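Local coordinates for protein cadherin-related family member 2 (Homo sapiens, PDB 5CZR) that forms calcium-dependent heterophilic adhesion complexes with CDHR5 between neighbouring microvilli and so controls microvillar packing on epithelial cells, at residues F180-L185 with P205-I210. Sequence-based numbering, arbitrary orientation.
Sequences FYQLEL and PVFLSI
Tyr181, Leu183 and Leu185 form antiparallel hydrogen-bonded pairs with Ile210, Leu208 and Val206, joining two adjacent strands of the second cadherin repeat. Strands 180-189 and 206-213 are the inner strands of a mixed four-stranded sheet. Strand 140-148 flanks the first and strand 111-115 the second, as in the beta sandwich of cadherin repeats. Each of the three pairs exchanges two backbone hydrogen bonds. The bond from Leu185 N to Val206 O is 2.7 Å long and nearly straight, at 175°.

Tyr181, the leucines, Val206 and Ile210 share one face. Leu183 CD1 meets Ile210 CD1 at 4.0 Å, and Leu183 CD2 meets Leu208 CD2 at 4.1 Å. Leu185 CB packs on Val206 CG2 at 3.7 Å. Ile166 of strand 165-168 touches Leu183, Leu185 and Leu208, so this face looks into the sandwich core.

Phe207 lies on the other face. Gln182 and Glu184 both meet the CD1-CE1 side of its ring. Gln182 has CG anti to the backbone N (chi1 -160°), and its extended chain brings OE1 3.5 Å from Phe207 CD1. Its amide is tilted 35° from the ring plane. Glu184 runs alongside the ring, with CG 3.5 Å from Phe207 CE1. An alanine in place of Gln182 would probably lose the amide packing at Phe207 CD1 and CB, leaving the ring held on this side mainly by Glu184 and somewhat freer to turn.

Packing is thus apolar inside, while outside two polar chains border the exposed ring on one side without hydrogen-bonding to it. The backbone ladder and the inner face probably carry most of the contact.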
loop_
_atom_site.group_PDB
_atom_site.type_symbol
_atom_site.label_atom_id
_atom_site.label_comp_id
_atom_site.label_asym_id
_atom_site.label_seq_id
_atom_site.Cartn_x
_atom_site.Cartn_y
_atom_site.Cartn_z
ATOM N N PHE A 180 -24.750 27.592 -0.197
ATOM C CA PHE A 180 -23.502 26.853 -0.241
ATOM C C PHE A 180 -23.642 25.405 0.198
ATOM O O PHE A 180 -24.610 25.025 0.837
ATOM C CB PHE A 180 -22.465 27.511 0.661
ATOM C CG PHE A 180 -22.868 27.500 2.093
ATOM C CD1 PHE A 180 -22.638 26.380 2.892
ATOM C CD2 PHE A 180 -23.578 28.565 2.628
ATOM C CE1 PHE A 180 -23.073 26.338 4.209
ATOM C CE2 PHE A 180 -24.000 28.539 3.958
ATOM C CZ PHE A 180 -23.738 27.425 4.746
ATOM N N TYR A 181 -22.636 24.615 -0.140
ATOM C CA TYR A 181 -22.497 23.284 0.405
ATOM C C TYR A 181 -21.046 23.023 0.732
ATOM O O TYR A 181 -20.161 23.432 -0.004
ATOM C CB TYR A 181 -23.006 22.245 -0.595
ATOM C CG TYR A 181 -24.479 22.435 -0.894
ATOM C CD1 TYR A 181 -25.456 21.896 -0.053
ATOM C CD2 TYR A 181 -24.894 23.187 -2.001
ATOM C CE1 TYR A 181 -26.818 22.071 -0.320
ATOM C CE2 TYR A 181 -26.233 23.382 -2.264
ATOM C CZ TYR A 181 -27.197 22.819 -1.416
ATOM O OH TYR A 181 -28.527 22.999 -1.670
ATOM N N GLN A 182 -20.821 22.308 1.830
ATOM C CA GLN A 182 -19.521 21.700 2.080
ATOM C C GLN A 182 -19.630 20.192 2.022
ATOM O O GLN A 182 -20.448 19.608 2.729
ATOM C CB GLN A 182 -19.009 22.106 3.433
ATOM C CG GLN A 182 -17.514 21.931 3.541
ATOM C CD GLN A 182 -17.044 21.758 4.966
ATOM O OE1 GLN A 182 -17.570 20.942 5.774
ATOM N NE2 GLN A 182 -15.986 22.482 5.270
ATOM N N LEU A 183 -18.844 19.585 1.145
ATOM C CA LEU A 183 -18.852 18.145 0.945
ATOM C C LEU A 183 -17.593 17.592 1.560
ATOM O O LEU A 183 -16.496 18.028 1.200
ATOM C CB LEU A 183 -18.851 17.745 -0.545
ATOM C CG LEU A 183 -20.132 17.693 -1.379
ATOM C CD1 LEU A 183 -20.894 18.961 -1.153
ATOM C CD2 LEU A 183 -19.879 17.517 -2.857
ATOM N N GLU A 184 -17.751 16.631 2.472
ATOM C CA GLU A 184 -16.635 15.937 3.021
ATOM C C GLU A 184 -16.448 14.692 2.180
ATOM O O GLU A 184 -17.378 13.926 1.997
ATOM C CB GLU A 184 -16.871 15.561 4.476
ATOM C CG GLU A 184 -15.649 14.921 5.115
ATOM C CD GLU A 184 -15.907 14.368 6.501
ATOM O OE1 GLU A 184 -16.673 14.976 7.254
ATOM O OE2 GLU A 184 -15.352 13.308 6.835
ATOM N N LEU A 185 -15.248 14.520 1.640
ATOM C CA LEU A 185 -14.955 13.387 0.771
ATOM C C LEU A 185 -13.923 12.489 1.429
ATOM O O LEU A 185 -13.021 12.951 2.158
ATOM C CB LEU A 185 -14.433 13.875 -0.588
ATOM C CG LEU A 185 -15.237 14.983 -1.270
ATOM C CD1 LEU A 185 -14.478 15.572 -2.434
ATOM C CD2 LEU A 185 -16.609 14.484 -1.708
ATOM N N PRO A 205 -9.749 12.966 5.547
ATOM C CA PRO A 205 -10.892 13.621 4.920
ATOM C C PRO A 205 -10.482 14.897 4.174
ATOM O O PRO A 205 -9.552 15.582 4.598
ATOM C CB PRO A 205 -11.780 13.970 6.091
ATOM C CG PRO A 205 -10.825 14.096 7.259
ATOM C CD PRO A 205 -9.776 13.063 7.020
ATOM N N VAL A 206 -11.161 15.179 3.051
ATOM C CA VAL A 206 -11.011 16.446 2.346
ATOM C C VAL A 206 -12.366 17.110 2.236
ATOM O O VAL A 206 -13.405 16.432 2.183
ATOM C CB VAL A 206 -10.337 16.322 0.950
ATOM C CG1 VAL A 206 -8.914 15.743 1.092
ATOM C CG2 VAL A 206 -11.151 15.468 0.015
ATOM N N PHE A 207 -12.332 18.432 2.178
ATOM C CA PHE A 207 -13.529 19.253 2.179
ATOM C C PHE A 207 -13.614 20.107 0.916
ATOM O O PHE A 207 -12.717 20.919 0.643
ATOM C CB PHE A 207 -13.539 20.134 3.414
ATOM C CG PHE A 207 -13.567 19.341 4.674
ATOM C CD1 PHE A 207 -14.769 18.858 5.171
ATOM C CD2 PHE A 207 -12.379 18.978 5.314
ATOM C CE1 PHE A 207 -14.803 18.097 6.347
ATOM C CE2 PHE A 207 -12.398 18.199 6.480
ATOM C CZ PHE A 207 -13.618 17.776 7.001
ATOM N N LEU A 208 -14.701 19.928 0.173
ATOM C CA LEU A 208 -14.987 20.732 -0.999
ATOM C C LEU A 208 -16.023 21.820 -0.653
ATOM O O LEU A 208 -17.131 21.510 -0.217
ATOM C CB LEU A 208 -15.487 19.831 -2.119
ATOM C CG LEU A 208 -16.099 20.482 -3.357
ATOM C CD1 LEU A 208 -15.154 21.428 -4.071
ATOM C CD2 LEU A 208 -16.536 19.397 -4.314
ATOM N N SER A 209 -15.648 23.079 -0.845
ATOM C CA SER A 209 -16.559 24.196 -0.652
ATOM C C SER A 209 -17.225 24.605 -1.952
ATOM O O SER A 209 -16.551 24.894 -2.938
ATOM C CB SER A 209 -15.812 25.374 -0.086
ATOM O OG SER A 209 -15.246 24.983 1.155
ATOM N N ILE A 210 -18.542 24.571 -1.957
ATOM C CA ILE A 210 -19.303 24.908 -3.129
ATOM C C ILE A 210 -20.133 26.119 -2.812
ATOM O O ILE A 210 -20.988 26.050 -1.948
ATOM C CB ILE A 210 -20.224 23.750 -3.565
ATOM C CG1 ILE A 210 -19.376 22.513 -3.923
ATOM C CG2 ILE A 210 -21.099 24.161 -4.773
ATOM C CD1 ILE A 210 -20.162 21.284 -4.331
#